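Local coordinates for protein NAD-dependent aldehyde dehydrogenase (Burkholderia multivorans, PDB 5UJU) that probably oxidises aldehydes to the corresponding carboxylic acids, with NAD+ as the acceptor of the electrons, at residues K44-S49 and R132-I137; S117-V122 and D173-I178; V122-L127 and E166-A171; A227-G232 and P265-L270; Q471-A476 and I498-E503. All coordinates share one frame; numbering follows the deposited sequence.

Contact 1 (K44-S49 and R132-I137)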
# COMPACT_ATOMS: atom_id res chain seq x y z
N LYS A 44 -22.65 -31.23 17.08
CA LYS A 44 -23.56 -30.17 17.52
C LYS A 44 -23.65 -29.05 16.50
O LYS A 44 -24.75 -28.58 16.18
CB LYS A 44 -23.10 -29.62 18.87
N VAL A 45 -22.51 -28.63 15.94
CA VAL A 45 -22.49 -27.47 15.07
C VAL A 45 -22.75 -27.84 13.61
O VAL A 45 -23.47 -27.14 12.90
CB VAL A 45 -21.13 -26.75 15.24
CG1 VAL A 45 -21.05 -25.53 14.33
CG2 VAL A 45 -20.93 -26.38 16.71
N TYR A 46 -22.16 -28.94 13.13
CA TYR A 46 -22.14 -29.25 11.71
C TYR A 46 -23.08 -30.39 11.34
O TYR A 46 -23.04 -30.87 10.19
CB TYR A 46 -20.71 -29.57 11.27
CG TYR A 46 -19.78 -28.38 11.37
CD1 TYR A 46 -19.72 -27.43 10.35
CD2 TYR A 46 -18.97 -28.19 12.49
CE1 TYR A 46 -18.88 -26.33 10.44
CE2 TYR A 46 -18.12 -27.09 12.59
CZ TYR A 46 -18.08 -26.16 11.56
OH TYR A 46 -17.24 -25.06 11.63
N GLY A 47 -23.92 -30.83 12.26
CA GLY A 47 -24.85 -31.92 11.98
C GLY A 47 -24.26 -33.27 12.31
O GLY A 47 -23.05 -33.50 12.24
N GLU A 48 -25.15 -34.20 12.69
CA GLU A 48 -24.71 -35.55 13.06
C GLU A 48 -24.08 -36.29 11.89
O GLU A 48 -23.20 -37.13 12.10
CB GLU A 48 -25.89 -36.35 13.62
N SER A 49 -24.51 -36.00 10.66
CA SER A 49 -23.92 -36.61 9.48
C SER A 49 -22.97 -35.65 8.75
O SER A 49 -22.67 -35.86 7.57
CB SER A 49 -25.01 -37.10 8.53
OG SER A 49 -25.68 -36.01 7.92
N ARG A 132 -20.18 -24.20 5.85
CA ARG A 132 -21.04 -25.38 5.76
C ARG A 132 -20.40 -26.51 4.97
O ARG A 132 -20.76 -27.67 5.19
CB ARG A 132 -22.39 -25.03 5.12
CG ARG A 132 -23.28 -24.16 5.99
CD ARG A 132 -24.70 -24.12 5.43
NE ARG A 132 -24.89 -23.01 4.51
CZ ARG A 132 -25.15 -21.76 4.88
NH1 ARG A 132 -25.26 -21.45 6.17
NH2 ARG A 132 -25.30 -20.81 3.96
N ALA A 133 -19.46 -26.21 4.08
CA ALA A 133 -18.74 -27.22 3.31
C ALA A 133 -17.42 -27.63 3.96
O ALA A 133 -16.56 -28.22 3.29
CB ALA A 133 -18.47 -26.71 1.89
N SER A 134 -17.25 -27.34 5.26
CA SER A 134 -15.94 -27.51 5.89
C SER A 134 -15.46 -28.95 5.84
O SER A 134 -14.26 -29.20 5.69
CB SER A 134 -15.97 -27.02 7.34
OG SER A 134 -15.97 -25.61 7.40
N PHE A 135 -16.38 -29.91 5.99
CA PHE A 135 -15.96 -31.31 5.97
C PHE A 135 -15.51 -31.71 4.57
O PHE A 135 -14.49 -32.38 4.42
CB PHE A 135 -17.08 -32.20 6.47
CG PHE A 135 -17.17 -32.27 7.97
CD1 PHE A 135 -16.27 -33.03 8.69
CD2 PHE A 135 -18.16 -31.57 8.65
CE1 PHE A 135 -16.34 -33.09 10.07
CE2 PHE A 135 -18.24 -31.63 10.02
CZ PHE A 135 -17.33 -32.39 10.74
N GLU A 136 -16.28 -31.34 3.53
CA GLU A 136 -15.85 -31.62 2.16
C GLU A 136 -14.50 -30.98 1.86
O GLU A 136 -13.63 -31.61 1.25
CB GLU A 136 -16.91 -31.11 1.18
CG GLU A 136 -16.46 -31.16 -0.27
CD GLU A 136 -17.45 -30.49 -1.22
OE1 GLU A 136 -18.42 -29.88 -0.75
OE2 GLU A 136 -17.26 -30.60 -2.44
N ILE A 137 -14.32 -29.73 2.28
CA ILE A 137 -13.05 -29.04 2.09
C ILE A 137 -11.93 -29.70 2.91
O ILE A 137 -10.80 -29.84 2.44
CB ILE A 137 -13.23 -27.55 2.42
CG1 ILE A 137 -14.16 -26.89 1.39
CG2 ILE A 137 -11.89 -26.82 2.48
CD1 ILE A 137 -14.58 -25.47 1.74
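Tyr-46 and Phe-135 form an offset edge-to-face aromatic pair. One face of the Tyr-46 ring receives the edge of Phe-135. The opposite face carries the Val-45 methyl CG1, which lies toward the rim of the ring. The two ring planes stand at 90°, and their centroids are 5.7 Å apart. The edge of Phe-135 also meets Tyr-46 at the base of its side chain, because Tyr-46 CB lies in the Phe-135 plane, 3.5 Å from CE2.

This pair joins the short helix 43-46 to the start of helix 134-145, just after the break that separates it from helix 97-132. Ala-133 makes that break: it leaves helical geometry and then serves as the N-cap residue of the next helix. Its carbonyl O takes the first-turn bond from Ile-137 N at 2.9 Å. On the other side the chain leaves helix 43-46 at Gly-47, whose phi is positive.

In Phe-135, CG is anti to the carbonyl carbon (chi1 -81°). The ring thereby reaches across to Tyr-46, although the CB bond itself does not point there. Phe-153 meets Phe-135 from helix 149-156 and extends the aromatic cluster. The hydroxyl of Tyr-46 is held by Ala-38 O and Asn-131 ND2, which anchors the far end of the ring. Asn-131 O also bonds to Ser-134 OG, and Gln-161 NE2 is a second partner of that hydroxyl. Ser-134 OG itself only brushes the tyrosine, lying 4.3 Å from Tyr-46 CE1.

Contact 2 (S117-V122 and D173-I178)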
# COMPACT_ATOMS: atom_id res chain seq x y z
N SER A 117 -21.53 -2.54 -0.56
CA SER A 117 -22.40 -3.41 0.23
C SER A 117 -22.60 -4.75 -0.47
O SER A 117 -22.73 -5.79 0.19
CB SER A 117 -23.75 -2.75 0.52
OG SER A 117 -24.56 -2.69 -0.65
N ALA A 118 -22.58 -4.76 -1.81
CA ALA A 118 -22.63 -6.03 -2.53
C ALA A 118 -21.32 -6.80 -2.40
O ALA A 118 -21.33 -8.03 -2.23
CB ALA A 118 -22.91 -5.76 -4.00
N TRP A 119 -20.18 -6.12 -2.52
CA TRP A 119 -18.90 -6.83 -2.43
C TRP A 119 -18.76 -7.50 -1.08
O TRP A 119 -18.38 -8.68 -0.99
CB TRP A 119 -17.72 -5.89 -2.67
CG TRP A 119 -17.86 -5.02 -3.86
CD1 TRP A 119 -18.60 -5.27 -5.00
CD2 TRP A 119 -17.28 -3.73 -4.03
NE1 TRP A 119 -18.49 -4.21 -5.87
CE2 TRP A 119 -17.69 -3.24 -5.30
CE3 TRP A 119 -16.44 -2.93 -3.24
CZ2 TRP A 119 -17.30 -2.00 -5.78
CZ3 TRP A 119 -16.05 -1.69 -3.73
CH2 TRP A 119 -16.47 -1.24 -4.99
N ILE A 120 -19.09 -6.77 -0.01
CA ILE A 120 -18.97 -7.32 1.35
C ILE A 120 -20.04 -8.38 1.58
O ILE A 120 -19.76 -9.47 2.10
CB ILE A 120 -19.06 -6.18 2.39
CG1 ILE A 120 -18.00 -5.08 2.14
CG2 ILE A 120 -18.98 -6.73 3.81
CD1 ILE A 120 -16.58 -5.53 2.27
N GLY A 121 -21.29 -8.08 1.20
CA GLY A 121 -22.35 -9.04 1.45
C GLY A 121 -22.12 -10.35 0.73
O GLY A 121 -22.25 -11.43 1.32
N VAL A 122 -21.77 -10.28 -0.56
CA VAL A 122 -21.49 -11.51 -1.30
C VAL A 122 -20.32 -12.26 -0.67
O VAL A 122 -20.34 -13.49 -0.53
CB VAL A 122 -21.24 -11.18 -2.79
CG1 VAL A 122 -20.53 -12.32 -3.50
CG2 VAL A 122 -22.57 -10.83 -3.50
N ASP A 173 -13.47 -1.89 6.77
CA ASP A 173 -13.00 -0.84 7.68
C ASP A 173 -12.51 0.40 6.92
O ASP A 173 -12.74 1.53 7.35
CB ASP A 173 -11.88 -1.40 8.56
CG ASP A 173 -11.62 -0.55 9.80
OD1 ASP A 173 -12.54 0.14 10.28
OD2 ASP A 173 -10.49 -0.60 10.30
N GLN A 174 -11.82 0.19 5.79
CA GLN A 174 -11.41 1.30 4.93
C GLN A 174 -12.58 1.86 4.11
O GLN A 174 -12.70 3.08 3.95
CB GLN A 174 -10.31 0.86 3.96
CG GLN A 174 -9.02 0.43 4.60
CD GLN A 174 -8.47 1.53 5.47
OE1 GLN A 174 -8.64 2.71 5.17
NE2 GLN A 174 -7.78 1.16 6.53
N LEU A 175 -13.39 0.98 3.53
CA LEU A 175 -14.45 1.45 2.63
C LEU A 175 -15.48 2.30 3.38
O LEU A 175 -15.97 3.30 2.84
CB LEU A 175 -15.14 0.25 1.96
CG LEU A 175 -14.28 -0.59 1.00
CD1 LEU A 175 -14.97 -1.90 0.61
CD2 LEU A 175 -13.89 0.21 -0.23
N ARG A 176 -15.81 1.94 4.62
CA ARG A 176 -16.84 2.66 5.34
C ARG A 176 -16.42 4.07 5.72
O ARG A 176 -17.29 4.86 6.11
CB ARG A 176 -17.24 1.90 6.60
CG ARG A 176 -16.18 1.91 7.67
CD ARG A 176 -16.53 0.92 8.75
NE ARG A 176 -15.52 0.92 9.80
CZ ARG A 176 -15.74 1.32 11.05
NH1 ARG A 176 -16.95 1.75 11.40
NH2 ARG A 176 -14.76 1.27 11.95
N ARG A 177 -15.14 4.42 5.62
CA ARG A 177 -14.65 5.75 5.98
C ARG A 177 -14.80 6.77 4.86
O ARG A 177 -14.45 7.93 5.04
CB ARG A 177 -13.17 5.69 6.37
CG ARG A 177 -12.82 4.63 7.40
CD ARG A 177 -11.34 4.69 7.76
NE ARG A 177 -10.84 3.40 8.24
CZ ARG A 177 -9.62 3.22 8.73
NH1 ARG A 177 -8.78 4.25 8.83
NH2 ARG A 177 -9.24 2.02 9.14
N ILE A 178 -15.32 6.36 3.70
CA ILE A 178 -15.36 7.20 2.51
C ILE A 178 -16.81 7.58 2.26
O ILE A 178 -17.63 6.69 1.97
CB ILE A 178 -14.75 6.48 1.30
CG1 ILE A 178 -13.28 6.16 1.57
CG2 ILE A 178 -14.91 7.31 0.03
CD1 ILE A 178 -12.72 5.10 0.67
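Asp-173, two residues before the Leu-175 that meets Trp-119, has its OD1 gripped twice by Arg-176. Arg-176 comes side-on, with NE at 3.1 Å and NH2 at 3.0 Å from Asp-173 OD1. The oxygen lies in the guanidinium plane. NE uses the anti lone pair of OD1, whereas NH2 meets OD1 nearly along its C-O bond. Arg-177 NH2 adds a weak salt-bridge bond to Asp-173 OD2, but Arg-177 was modelled in two conformers. The three residues form a salt-bridge network, and a type I turn from Leu-175 to Ile-178 leads out of helix 158-175.

The contact between the segments is apolar and rests on one methyl. Leu-175 CD1 lies at the edge of the Trp-119 indole, near its plane, 4.2 Å from CE3. The same methyl is 4.3 Å from Ile-120 CD1. The indole is anchored where NE1 bonds to Trp-111 O.

Asp-173 and Arg-177 face the second subunit, where Arg-177 NH1 bridges to Asp-173 OD2 of that chain. The three apolar residues are buried. Ile-202 of strand 191-211 touches Trp-119 and Leu-175, Phe-554 of strand 554-562 packs on Leu-175, and helix 18-30 covers Ile-120 through Leu-21.

Contact 3 (V122-L127 and E166-A171)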
# COMPACT_ATOMS: atom_id res chain seq x y z
N VAL A 122 -21.77 -10.28 -0.56
CA VAL A 122 -21.49 -11.51 -1.30
C VAL A 122 -20.32 -12.26 -0.67
O VAL A 122 -20.34 -13.49 -0.53
CB VAL A 122 -21.24 -11.18 -2.79
CG1 VAL A 122 -20.53 -12.32 -3.50
CG2 VAL A 122 -22.57 -10.83 -3.50
N SER A 123 -19.27 -11.53 -0.28
CA SER A 123 -18.13 -12.19 0.37
C SER A 123 -18.55 -12.91 1.64
O SER A 123 -18.15 -14.06 1.88
CB SER A 123 -17.02 -11.18 0.65
OG SER A 123 -16.42 -10.76 -0.56
N LEU A 124 -19.37 -12.26 2.47
CA LEU A 124 -19.75 -12.88 3.74
C LEU A 124 -20.65 -14.08 3.52
O LEU A 124 -20.58 -15.06 4.28
CB LEU A 124 -20.44 -11.86 4.64
CG LEU A 124 -19.57 -10.65 5.00
CD1 LEU A 124 -20.37 -9.55 5.72
CD2 LEU A 124 -18.36 -11.08 5.80
N GLU A 125 -21.49 -14.03 2.49
CA GLU A 125 -22.34 -15.17 2.17
C GLU A 125 -21.51 -16.34 1.66
O GLU A 125 -21.77 -17.50 2.02
CB GLU A 125 -23.41 -14.77 1.16
CG GLU A 125 -24.26 -15.92 0.63
CD GLU A 125 -25.16 -16.56 1.69
OE1 GLU A 125 -25.44 -15.94 2.74
OE2 GLU A 125 -25.59 -17.72 1.45
N ILE A 126 -20.52 -16.07 0.80
CA ILE A 126 -19.62 -17.13 0.36
C ILE A 126 -18.97 -17.80 1.57
O ILE A 126 -18.93 -19.03 1.66
CB ILE A 126 -18.56 -16.58 -0.61
CG1 ILE A 126 -19.21 -16.07 -1.92
CG2 ILE A 126 -17.46 -17.63 -0.86
CD1 ILE A 126 -18.27 -15.28 -2.81
N LEU A 127 -18.48 -17.00 2.52
CA LEU A 127 -17.82 -17.55 3.72
C LEU A 127 -18.77 -18.43 4.53
O LEU A 127 -18.37 -19.48 5.05
CB LEU A 127 -17.26 -16.42 4.58
CG LEU A 127 -16.07 -15.70 3.92
CD1 LEU A 127 -15.50 -14.60 4.80
CD2 LEU A 127 -15.02 -16.73 3.60
N GLU A 166 -11.42 -11.92 8.31
CA GLU A 166 -10.53 -10.85 8.73
C GLU A 166 -10.19 -9.91 7.58
O GLU A 166 -10.23 -8.68 7.73
CB GLU A 166 -9.25 -11.46 9.32
CG GLU A 166 -8.25 -10.46 9.82
CD GLU A 166 -7.02 -11.16 10.39
OE1 GLU A 166 -6.42 -11.97 9.65
OE2 GLU A 166 -6.68 -10.89 11.55
N ALA A 167 -9.86 -10.47 6.41
CA ALA A 167 -9.56 -9.64 5.25
C ALA A 167 -10.77 -8.80 4.83
O ALA A 167 -10.63 -7.63 4.48
CB ALA A 167 -9.07 -10.52 4.10
N VAL A 168 -11.97 -9.40 4.86
CA VAL A 168 -13.18 -8.66 4.51
C VAL A 168 -13.41 -7.53 5.50
O VAL A 168 -13.77 -6.41 5.12
CB VAL A 168 -14.39 -9.62 4.46
CG1 VAL A 168 -15.68 -8.83 4.29
CG2 VAL A 168 -14.23 -10.62 3.32
N ALA A 169 -13.16 -7.79 6.79
CA ALA A 169 -13.37 -6.78 7.82
C ALA A 169 -12.42 -5.59 7.64
O ALA A 169 -12.84 -4.44 7.76
CB ALA A 169 -13.20 -7.40 9.21
N TYR A 170 -11.14 -5.86 7.36
CA TYR A 170 -10.20 -4.77 7.08
C TYR A 170 -10.62 -3.98 5.84
O TYR A 170 -10.53 -2.74 5.83
CB TYR A 170 -8.79 -5.32 6.90
CG TYR A 170 -8.04 -5.45 8.22
CD1 TYR A 170 -8.00 -6.66 8.90
CD2 TYR A 170 -7.45 -4.34 8.80
CE1 TYR A 170 -7.32 -6.77 10.12
CE2 TYR A 170 -6.78 -4.44 10.01
CZ TYR A 170 -6.72 -5.65 10.67
OH TYR A 170 -6.08 -5.73 11.86
N ALA A 171 -11.05 -4.66 4.78
CA ALA A 171 -11.54 -3.97 3.59
C ALA A 171 -12.70 -3.05 3.93
O ALA A 171 -12.65 -1.85 3.66
CB ALA A 171 -11.96 -4.98 2.52
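An antiparallel helix pair is formed here by helix 97-132 and helix 158-175, packed by a knob of the knobs-into-holes kind. The axes of segments 122-127 and 166-171 approach to 10.6 Å, with 167° between their directions. The knob is Val-168. Its hole is made by Ser-123, Leu-124 and Leu-127, with Ile-120 one turn earlier as the fourth corner.

The two methyls of Val-168 divide the work. CG1 is anti to the backbone N (chi1 172°) and meets Leu-124 CD2 at 3.8 Å. It also touches Ile-120 CG2 at 3.9 Å. CG2 turns to the other side of the hole and lies 3.9 Å from Ser-123 CB. Leu-124 does not point straight at the valine from its backbone, but its end swings in to cover it.

Ser-123 is the small residue of the hole, and the backbones come nearest here, with 7.4 Å between Ser-123 CA and Val-168 CA. Ser-123 OG bonds back to Trp-119 O in the preceding turn, so this buried polar atom is satisfied within its own helix. Around the pair, Leu-229 of helix 217-230 packs on Ser-123, and Leu-165 lies against both leucines. No bond of any polar kind links the two segments. The loosest wall of the hole is Leu-127, whose CD1 stands 4.4 Å from Val-168 CG2.

Contact 4 (A227-G232 and P265-L270)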
# COMPACT_ATOMS: atom_id res chain seq x y z
N ALA A 227 -9.92 -10.39 0.08
CA ALA A 227 -9.58 -8.98 -0.01
C ALA A 227 -9.89 -8.43 -1.41
O ALA A 227 -10.33 -7.28 -1.55
CB ALA A 227 -8.10 -8.77 0.32
N ASP A 228 -9.59 -9.22 -2.44
CA ASP A 228 -9.90 -8.83 -3.81
C ASP A 228 -11.41 -8.66 -3.98
O ASP A 228 -11.88 -7.62 -4.45
CB ASP A 228 -9.37 -9.88 -4.80
CG ASP A 228 -7.87 -9.74 -5.10
OD1 ASP A 228 -7.26 -8.73 -4.72
OD2 ASP A 228 -7.32 -10.67 -5.75
N LEU A 229 -12.19 -9.68 -3.59
CA LEU A 229 -13.63 -9.65 -3.80
C LEU A 229 -14.30 -8.55 -3.00
O LEU A 229 -15.16 -7.83 -3.52
CB LEU A 229 -14.25 -11.01 -3.43
CG LEU A 229 -14.07 -12.15 -4.43
CD1 LEU A 229 -14.65 -13.43 -3.81
CD2 LEU A 229 -14.78 -11.79 -5.76
N ALA A 230 -13.91 -8.39 -1.73
CA ALA A 230 -14.49 -7.39 -0.85
C ALA A 230 -14.21 -5.96 -1.31
O ALA A 230 -14.84 -5.02 -0.81
CB ALA A 230 -13.98 -7.57 0.59
N THR A 231 -13.24 -5.76 -2.20
CA THR A 231 -13.00 -4.44 -2.75
C THR A 231 -13.44 -4.35 -4.21
O THR A 231 -13.00 -3.46 -4.94
CB THR A 231 -11.53 -4.04 -2.58
OG1 THR A 231 -10.70 -5.06 -3.16
CG2 THR A 231 -11.18 -3.88 -1.08
N GLY A 232 -14.28 -5.29 -4.65
CA GLY A 232 -14.94 -5.16 -5.94
C GLY A 232 -14.15 -5.66 -7.13
O GLY A 232 -14.58 -5.45 -8.27
N PRO A 265 -21.05 -15.09 -12.86
CA PRO A 265 -20.19 -15.95 -12.03
C PRO A 265 -18.73 -15.86 -12.39
O PRO A 265 -17.89 -16.22 -11.56
CB PRO A 265 -20.76 -17.36 -12.27
CG PRO A 265 -21.46 -17.27 -13.60
CD PRO A 265 -22.04 -15.87 -13.63
N ASN A 266 -18.39 -15.40 -13.60
CA ASN A 266 -16.99 -15.24 -13.97
C ASN A 266 -16.29 -14.10 -13.23
O ASN A 266 -15.13 -13.81 -13.55
CB ASN A 266 -16.86 -15.05 -15.47
CG ASN A 266 -17.29 -16.27 -16.22
OD1 ASN A 266 -17.08 -17.39 -15.75
ND2 ASN A 266 -17.92 -16.09 -17.38
N VAL A 267 -16.95 -13.43 -12.29
CA VAL A 267 -16.21 -12.63 -11.32
C VAL A 267 -15.10 -13.47 -10.68
O VAL A 267 -14.00 -12.95 -10.42
CB VAL A 267 -17.17 -12.02 -10.27
CG1 VAL A 267 -16.39 -11.45 -9.07
CG2 VAL A 267 -18.00 -10.91 -10.92
N VAL A 268 -15.32 -14.78 -10.50
CA VAL A 268 -14.29 -15.68 -9.98
C VAL A 268 -14.15 -16.88 -10.92
O VAL A 268 -15.13 -17.58 -11.18
CB VAL A 268 -14.61 -16.16 -8.55
CG1 VAL A 268 -13.55 -17.15 -8.08
CG2 VAL A 268 -14.70 -14.97 -7.61
N THR A 269 -12.92 -17.13 -11.40
CA THR A 269 -12.64 -18.27 -12.26
C THR A 269 -11.47 -19.07 -11.72
O THR A 269 -10.70 -18.60 -10.87
CB THR A 269 -12.34 -17.84 -13.71
OG1 THR A 269 -11.29 -16.86 -13.72
CG2 THR A 269 -13.59 -17.26 -14.38
N LEU A 270 -11.32 -20.29 -12.22
CA LEU A 270 -10.31 -21.23 -11.75
C LEU A 270 -9.40 -21.59 -12.91
O LEU A 270 -9.86 -22.14 -13.91
CB LEU A 270 -10.96 -22.50 -11.19
CG LEU A 270 -9.94 -23.52 -10.69
CD1 LEU A 270 -9.50 -23.16 -9.26
CD2 LEU A 270 -10.47 -24.96 -10.79
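The backbones remain well separated, with 8.5 Å between Leu-229 CA and Val-267 CA, their closest pair. Helix 217-230 ends here in a Schellman motif. Gly-232 is its C-prime residue with positive phi. Asn-233 N bonds to Asp-228 O, and Gly-232 N bonds to Leu-229 O at 2.9 Å. Across from it, a 3-10 turn at 265-267 leads into strand 268-270. The setting is the Rossmann-like part of the aldehyde dehydrogenase fold. Strand 268-270 runs parallel to strand 234-238, and helix 245-260 makes the crossover between them.

Leu-229 bridges the gap by its end alone. Its CG is anti to the carbonyl carbon (chi1 -77°), which carries the two methyls toward the strand. CD2 is shared between two valines. It lies 3.7 Å from Val-267 CG1, in the turn, and 3.7 Å from Val-268 CG2, on the strand. The leucine crosses Val-268 at about a right angle but meets Val-267 at a slant.

The valines have further neighbours: Trp-111 of helix 97-132 touches Val-267, and Val-251 of helix 245-260 touches Val-268. Val-235 also lies on Leu-229. The second methyl of the leucine adds a looser touch, Leu-229 CD1 to Val-268 CG2 at 4.1 Å.

Contact 5 (Q471-A476 and I498-E503)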
# COMPACT_ATOMS: atom_id res chain seq x y z
N GLN A 471 25.04 -13.91 21.76
CA GLN A 471 25.25 -14.26 20.36
C GLN A 471 23.99 -14.86 19.73
O GLN A 471 23.67 -14.55 18.58
CB GLN A 471 26.41 -15.24 20.22
CG GLN A 471 26.69 -15.60 18.77
CD GLN A 471 27.91 -16.49 18.61
OE1 GLN A 471 27.99 -17.56 19.21
NE2 GLN A 471 28.85 -16.06 17.79
N SER A 472 23.27 -15.72 20.46
CA SER A 472 22.04 -16.29 19.91
C SER A 472 21.09 -15.19 19.45
O SER A 472 20.52 -15.26 18.35
CB SER A 472 21.34 -17.16 20.96
OG SER A 472 22.17 -18.21 21.41
N LEU A 473 20.92 -14.16 20.28
CA LEU A 473 19.95 -13.11 19.99
C LEU A 473 20.44 -12.21 18.87
O LEU A 473 19.64 -11.76 18.03
CB LEU A 473 19.66 -12.31 21.25
CG LEU A 473 18.76 -13.05 22.24
CD1 LEU A 473 18.74 -12.34 23.58
CD2 LEU A 473 17.34 -13.20 21.65
N ASP A 474 21.73 -11.89 18.87
CA ASP A 474 22.28 -11.09 17.78
C ASP A 474 22.15 -11.84 16.46
O ASP A 474 21.77 -11.25 15.43
CB ASP A 474 23.74 -10.75 18.06
CG ASP A 474 24.35 -9.87 16.97
OD1 ASP A 474 23.85 -8.74 16.78
OD2 ASP A 474 25.31 -10.30 16.30
N LEU A 475 22.46 -13.13 16.47
CA LEU A 475 22.35 -13.95 15.27
C LEU A 475 20.91 -14.05 14.79
O LEU A 475 20.63 -13.91 13.59
CB LEU A 475 22.94 -15.33 15.54
CG LEU A 475 23.22 -16.17 14.31
CD1 LEU A 475 24.07 -15.38 13.35
CD2 LEU A 475 23.91 -17.45 14.73
N ALA A 476 19.97 -14.28 15.71
CA ALA A 476 18.57 -14.48 15.32
C ALA A 476 18.00 -13.23 14.67
O ALA A 476 17.34 -13.30 13.63
CB ALA A 476 17.74 -14.89 16.53
N ILE A 498 14.57 -11.25 28.02
CA ILE A 498 13.30 -11.01 27.34
C ILE A 498 13.31 -9.65 26.67
O ILE A 498 12.82 -9.49 25.54
CB ILE A 498 12.13 -11.14 28.33
CG1 ILE A 498 12.16 -12.52 28.99
CG2 ILE A 498 10.81 -10.96 27.60
CD1 ILE A 498 12.02 -13.65 28.00
N ASP A 499 13.87 -8.64 27.34
CA ASP A 499 13.99 -7.32 26.73
C ASP A 499 14.82 -7.39 25.46
O ASP A 499 14.43 -6.84 24.42
CB ASP A 499 14.60 -6.33 27.72
CG ASP A 499 13.63 -5.90 28.81
OD1 ASP A 499 12.42 -6.20 28.67
OD2 ASP A 499 14.08 -5.28 29.80
N ALA A 500 15.97 -8.07 25.52
CA ALA A 500 16.81 -8.21 24.33
C ALA A 500 16.09 -8.97 23.22
O ALA A 500 16.30 -8.68 22.04
CB ALA A 500 18.12 -8.91 24.69
N ALA A 501 15.21 -9.91 23.58
CA ALA A 501 14.49 -10.64 22.54
C ALA A 501 13.48 -9.72 21.84
O ALA A 501 13.30 -9.83 20.63
CB ALA A 501 13.81 -11.88 23.12
N HIS A 502 12.84 -8.80 22.58
CA HIS A 502 11.99 -7.81 21.93
C HIS A 502 12.80 -6.98 20.93
O HIS A 502 12.33 -6.69 19.82
CB HIS A 502 11.32 -6.91 22.97
CG HIS A 502 10.13 -7.53 23.65
ND1 HIS A 502 10.20 -8.14 24.89
CD2 HIS A 502 8.83 -7.62 23.27
CE1 HIS A 502 9.01 -8.58 25.24
NE2 HIS A 502 8.16 -8.29 24.27
N GLU A 503 14.03 -6.59 21.32
CA GLU A 503 14.88 -5.82 20.42
C GLU A 503 15.23 -6.63 19.18
O GLU A 503 15.27 -6.09 18.07
CB GLU A 503 16.16 -5.39 21.15
CG GLU A 503 15.96 -4.30 22.18
CD GLU A 503 15.36 -3.04 21.58
OE1 GLU A 503 15.97 -2.47 20.65
OE2 GLU A 503 14.27 -2.63 22.04
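Leu-473 straddles two consecutive alanines of the facing helix. Its methyls take one each. CD1 lies 3.7 Å from Ala-500 CB. CD2 goes to Ala-501, where it meets the backbone as closely as the side chain: CA is at 3.9 Å and CB at 4.0 Å. The small alanines let the helices come near each other, with 6.5 Å between Leu-473 CA and Ala-501 CA. The leucine has CG anti to the carbonyl carbon (chi1 -75°), and the fork at CG then spreads the two methyls over the neighbouring residues.

No hydrogen bond joins the two segments. Nearly two turns beyond the alanines, Arg-507 NH1 forms a salt bridge with Asp-474 OD1. Ser-472 OG bonds to Thr-466 OG1 and to Ser-468 O, and so fastens the start of helix 469-483 to the end of strand 460-466. Glu-503 OE1 forms a salt bridge with Arg-109 NH2 of the second subunit, so helix 495-508 also faces the dimer partner.

Both helices rest on the sheet that holds strands 323-326, 487-491 and 511-514. Val-325 supports Leu-473, and Leu-512 supports Ala-501. Helix 495-508 is the crossover of a beta-alpha-beta unit from strand 487-491 to its parallel neighbour, strand 511-514.

How the contacts relate
Contacts 2 and 3 hold the same two helices, 97-132 and 158-175, and share Val-122. Their centres are 9 Å apart. Contact 4 packs against both, since Trp-119 lies over the helix end at Gly-232 and Ala-171 touches Ala-230. The touching side chains of these three are all buried and form one apolar core. Contact 1 is aromatic. It lies just past the end of helix 97-132 and meets contact 3 only through a long, weak Arg-132 to Glu-125 pair. Contact 5 is remote, about 44 Å from contact 1 between centres, and belongs to the other sheet. Tyr-46 in contact 1 and Ala-500 in contact 5 are partly exposed. Contacts 2 and 5 alone reach the second subunit, through polar and charged residues.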